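Local coordinates for protein 3-hexulose-6-phosphate synthase (Mycobacterium gastri, PDB 3AJX) that is a TIM-barrel enzyme of the orotidine 5'-phosphate decarboxylase/HUMPS family, with a magnesium ion bound in this model, at residues P160-K168 with A178-A188. The protein carries 1 engineered substitution. Sequence-based numbering, arbitrary orientation.
Sequences PFSVAGGVK and AGAEVAVAGGA. With SO4 (sulfate ion), chain G.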
loop_
_atom_site.group_PDB
_atom_site.type_symbol
_atom_site.label_atom_id
_atom_site.label_comp_id
_atom_site.label_asym_id
_atom_site.label_seq_id
_atom_site.Cartn_x
_atom_site.Cartn_y
_atom_site.Cartn_z
ATOM N N PRO A 160 10.602 2.323 20.371
ATOM C CA PRO A 160 10.473 0.862 20.294
ATOM C C PRO A 160 10.455 0.455 18.825
ATOM O O PRO A 160 9.724 1.049 18.029
ATOM C CB PRO A 160 9.142 0.597 20.988
ATOM C CG PRO A 160 9.089 1.688 22.027
ATOM C CD PRO A 160 9.563 2.901 21.245
ATOM N N PHE A 161 11.248 -0.548 18.457
ATOM C CA PHE A 161 11.297 -0.942 17.053
ATOM C C PHE A 161 11.445 -2.424 16.772
ATOM O O PHE A 161 11.864 -3.207 17.627
ATOM C CB PHE A 161 12.439 -0.204 16.335
ATOM C CG PHE A 161 13.824 -0.665 16.737
ATOM C CD1 PHE A 161 14.396 -0.248 17.938
ATOM C CD2 PHE A 161 14.553 -1.516 15.909
ATOM C CE1 PHE A 161 15.677 -0.672 18.305
ATOM C CE2 PHE A 161 15.832 -1.949 16.267
ATOM C CZ PHE A 161 16.397 -1.524 17.468
ATOM N N SER A 162 11.087 -2.790 15.549
ATOM C CA SER A 162 11.212 -4.158 15.076
ATOM C C SER A 162 12.157 -4.069 13.884
ATOM O O SER A 162 12.359 -2.988 13.326
ATOM C CB SER A 162 9.853 -4.710 14.635
ATOM O OG SER A 162 9.316 -3.967 13.555
ATOM N N VAL A 163 12.751 -5.195 13.508
ATOM C CA VAL A 163 13.668 -5.226 12.380
ATOM C C VAL A 163 13.209 -6.259 11.362
ATOM O O VAL A 163 12.953 -7.412 11.705
ATOM C CB VAL A 163 15.107 -5.575 12.834
ATOM C CG1 VAL A 163 16.037 -5.645 11.630
ATOM C CG2 VAL A 163 15.606 -4.526 13.825
ATOM N N ALA A 164 13.084 -5.823 10.113
ATOM C CA ALA A 164 12.681 -6.693 9.014
ATOM C C ALA A 164 13.630 -6.408 7.855
ATOM O O ALA A 164 13.679 -5.289 7.334
ATOM C CB ALA A 164 11.231 -6.408 8.605
ATOM N N GLY A 165 14.399 -7.420 7.466
ATOM C CA GLY A 165 15.340 -7.248 6.374
ATOM C C GLY A 165 16.176 -8.490 6.133
ATOM O O GLY A 165 17.405 -8.442 6.175
ATOM N N GLY A 166 15.503 -9.608 5.883
ATOM C CA GLY A 166 16.208 -10.850 5.629
ATOM C C GLY A 166 16.870 -11.427 6.863
ATOM O O GLY A 166 17.916 -12.073 6.770
ATOM N N VAL A 167 16.262 -11.197 8.023
ATOM C CA VAL A 167 16.800 -11.708 9.275
ATOM C C VAL A 167 16.848 -13.234 9.255
ATOM O O VAL A 167 15.919 -13.892 8.784
ATOM C CB VAL A 167 15.945 -11.246 10.481
ATOM C CG1 VAL A 167 16.490 -11.843 11.770
ATOM C CG2 VAL A 167 15.953 -9.727 10.568
ATOM N N LYS A 168 17.949 -13.781 9.756
ATOM C CA LYS A 168 18.152 -15.224 9.824
ATOM C C LYS A 168 18.768 -15.535 11.185
ATOM O O LYS A 168 19.156 -14.625 11.914
ATOM C CB LYS A 168 19.098 -15.684 8.708
ATOM C CG LYS A 168 18.604 -15.379 7.298
ATOM C CD LYS A 168 19.654 -15.739 6.253
ATOM C CE LYS A 168 19.197 -15.369 4.846
ATOM N NZ LYS A 168 18.954 -13.905 4.685
ATOM N N ALA A 178 20.913 -4.716 19.226
ATOM C CA ALA A 178 20.577 -3.354 18.825
ATOM C C ALA A 178 19.414 -2.823 19.665
ATOM O O ALA A 178 19.124 -1.626 19.651
ATOM C CB ALA A 178 20.218 -3.314 17.338
ATOM N N GLY A 179 18.748 -3.723 20.386
ATOM C CA GLY A 179 17.639 -3.327 21.241
ATOM C C GLY A 179 16.255 -3.503 20.640
ATOM O O GLY A 179 15.275 -2.969 21.165
ATOM N N ALA A 180 16.166 -4.255 19.548
ATOM C CA ALA A 180 14.883 -4.481 18.891
ATOM C C ALA A 180 13.878 -5.160 19.815
ATOM O O ALA A 180 14.228 -6.053 20.582
ATOM C CB ALA A 180 15.080 -5.326 17.640
ATOM N N GLU A 181 12.625 -4.725 19.731
ATOM C CA GLU A 181 11.547 -5.286 20.535
ATOM C C GLU A 181 11.015 -6.526 19.823
ATOM O O GLU A 181 10.512 -7.458 20.457
ATOM C CB GLU A 181 10.420 -4.259 20.685
ATOM C CG GLU A 181 9.220 -4.722 21.497
ATOM C CD GLU A 181 9.568 -5.032 22.942
ATOM O OE1 GLU A 181 10.630 -4.573 23.419
ATOM O OE2 GLU A 181 8.768 -5.723 23.610
ATOM N N VAL A 182 11.139 -6.521 18.500
ATOM C CA VAL A 182 10.666 -7.618 17.665
ATOM C C VAL A 182 11.621 -7.901 16.511
ATOM O O VAL A 182 12.126 -6.981 15.872
ATOM C CB VAL A 182 9.282 -7.282 17.042
ATOM C CG1 VAL A 182 8.786 -8.460 16.207
ATOM C CG2 VAL A 182 8.277 -6.936 18.136
ATOM N N ALA A 183 11.876 -9.181 16.262
ATOM C CA ALA A 183 12.708 -9.594 15.144
ATOM C C ALA A 183 11.711 -10.221 14.171
ATOM O O ALA A 183 10.967 -11.127 14.544
ATOM C CB ALA A 183 13.739 -10.630 15.586
ATOM N N VAL A 184 11.678 -9.719 12.939
ATOM C CA VAL A 184 10.759 -10.235 11.928
ATOM C C VAL A 184 11.484 -11.181 10.983
ATOM O O VAL A 184 12.567 -10.870 10.493
ATOM C CB VAL A 184 10.148 -9.095 11.079
ATOM C CG1 VAL A 184 9.169 -9.669 10.059
ATOM C CG2 VAL A 184 9.449 -8.097 11.980
ATOM N N ALA A 185 10.885 -12.338 10.734
ATOM C CA ALA A 185 11.475 -13.309 9.826
ATOM C C ALA A 185 10.441 -13.708 8.776
ATOM O O ALA A 185 9.341 -14.152 9.111
ATOM C CB ALA A 185 11.944 -14.539 10.601
ATOM N N GLY A 186 10.798 -13.532 7.509
ATOM C CA GLY A 186 9.905 -13.886 6.419
ATOM C C GLY A 186 10.429 -15.064 5.617
ATOM O O GLY A 186 10.074 -16.209 5.891
ATOM N N GLY A 187 11.279 -14.780 4.635
ATOM C CA GLY A 187 11.835 -15.825 3.793
ATOM C C GLY A 187 12.553 -16.932 4.543
ATOM O O GLY A 187 12.547 -18.084 4.109
ATOM N N ALA A 188 13.180 -16.593 5.664
ATOM C CA ALA A 188 13.893 -17.588 6.454
ATOM C C ALA A 188 12.922 -18.667 6.929
ATOM O O ALA A 188 13.313 -19.816 7.153
ATOM C CB ALA A 188 14.569 -16.924 7.653
HETATM S S SO4 G . 11.982 -11.002 5.268
HETATM O O1 SO4 G . 12.006 -11.899 4.092
HETATM O O2 SO4 G . 12.561 -9.689 4.923
HETATM O O3 SO4 G . 12.772 -11.608 6.358
HETATM O O4 SO4 G . 10.588 -10.826 5.713
HETATM O O HOH W 1 12.997 -1.465 20.798
HETATM O O HOH W 2 13.631 -9.931 8.313
HETATM O O HOH W 3 14.069 -13.783 6.678
#
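Phe161 lies against the turn 178-180 that leads into strand 182-185. Its CB carries the ring off the strand with CG wedged between the backbone N and the carbonyl carbon (chi1 71°). From there CE2 lies 3.7 Å from Ala180 CB, CE1 lies near Gly179 O, and CZ, the tip, reaches Ala180 N at 3.4 Å. Ala180 CA sits over one face, a CH-pi contact 3.8 Å from the ring centroid, while Ala178 O comes in at the edge, in the ring plane. Gly179 ends the preceding helix in a Schellman motif, and a water links its O to Phe161 N.

Three backbone bonds then join the two segments in parallel: Glu181 N to Phe161 O at 2.7 Å, Val163 N to Val182 O, and Val184 N to Val163 O. Ser162 and Val182 share one face of the sheet, their CB atoms 3.6 Å apart; Val163 and Ala183 point to the other, where Val163 CG2 touches Ala180 CB and helix 172-177 covers them. Further along, the methyl of Ala164 packs on Val184 CB. Val167 turns back toward the second strand, its CB 3.4 Å from Val184 O, and its own O meets Ala188 CB at 3.5 Å.

Beyond the strands the two segments diverge around a sulfate, probably from the crystallisation liquor. Gly166 N donates to its O2, Gly186 N to O3, and Gly187 N to O1 at 3.0 Å in an almost straight bond (178°); Gln140 adds another bond. One water bridges Val184 O and sulfate O3. Two glycine-containing loops, the second running through the N-cap Gly186 into helix 187-190, thus cradle the anion at the C-terminal ends of neighbouring strands, consistent with the phosphate-binding site of TIM barrels, here within the beta-alpha-beta unit of strand 161-164, helix 172-177 and strand 182-185.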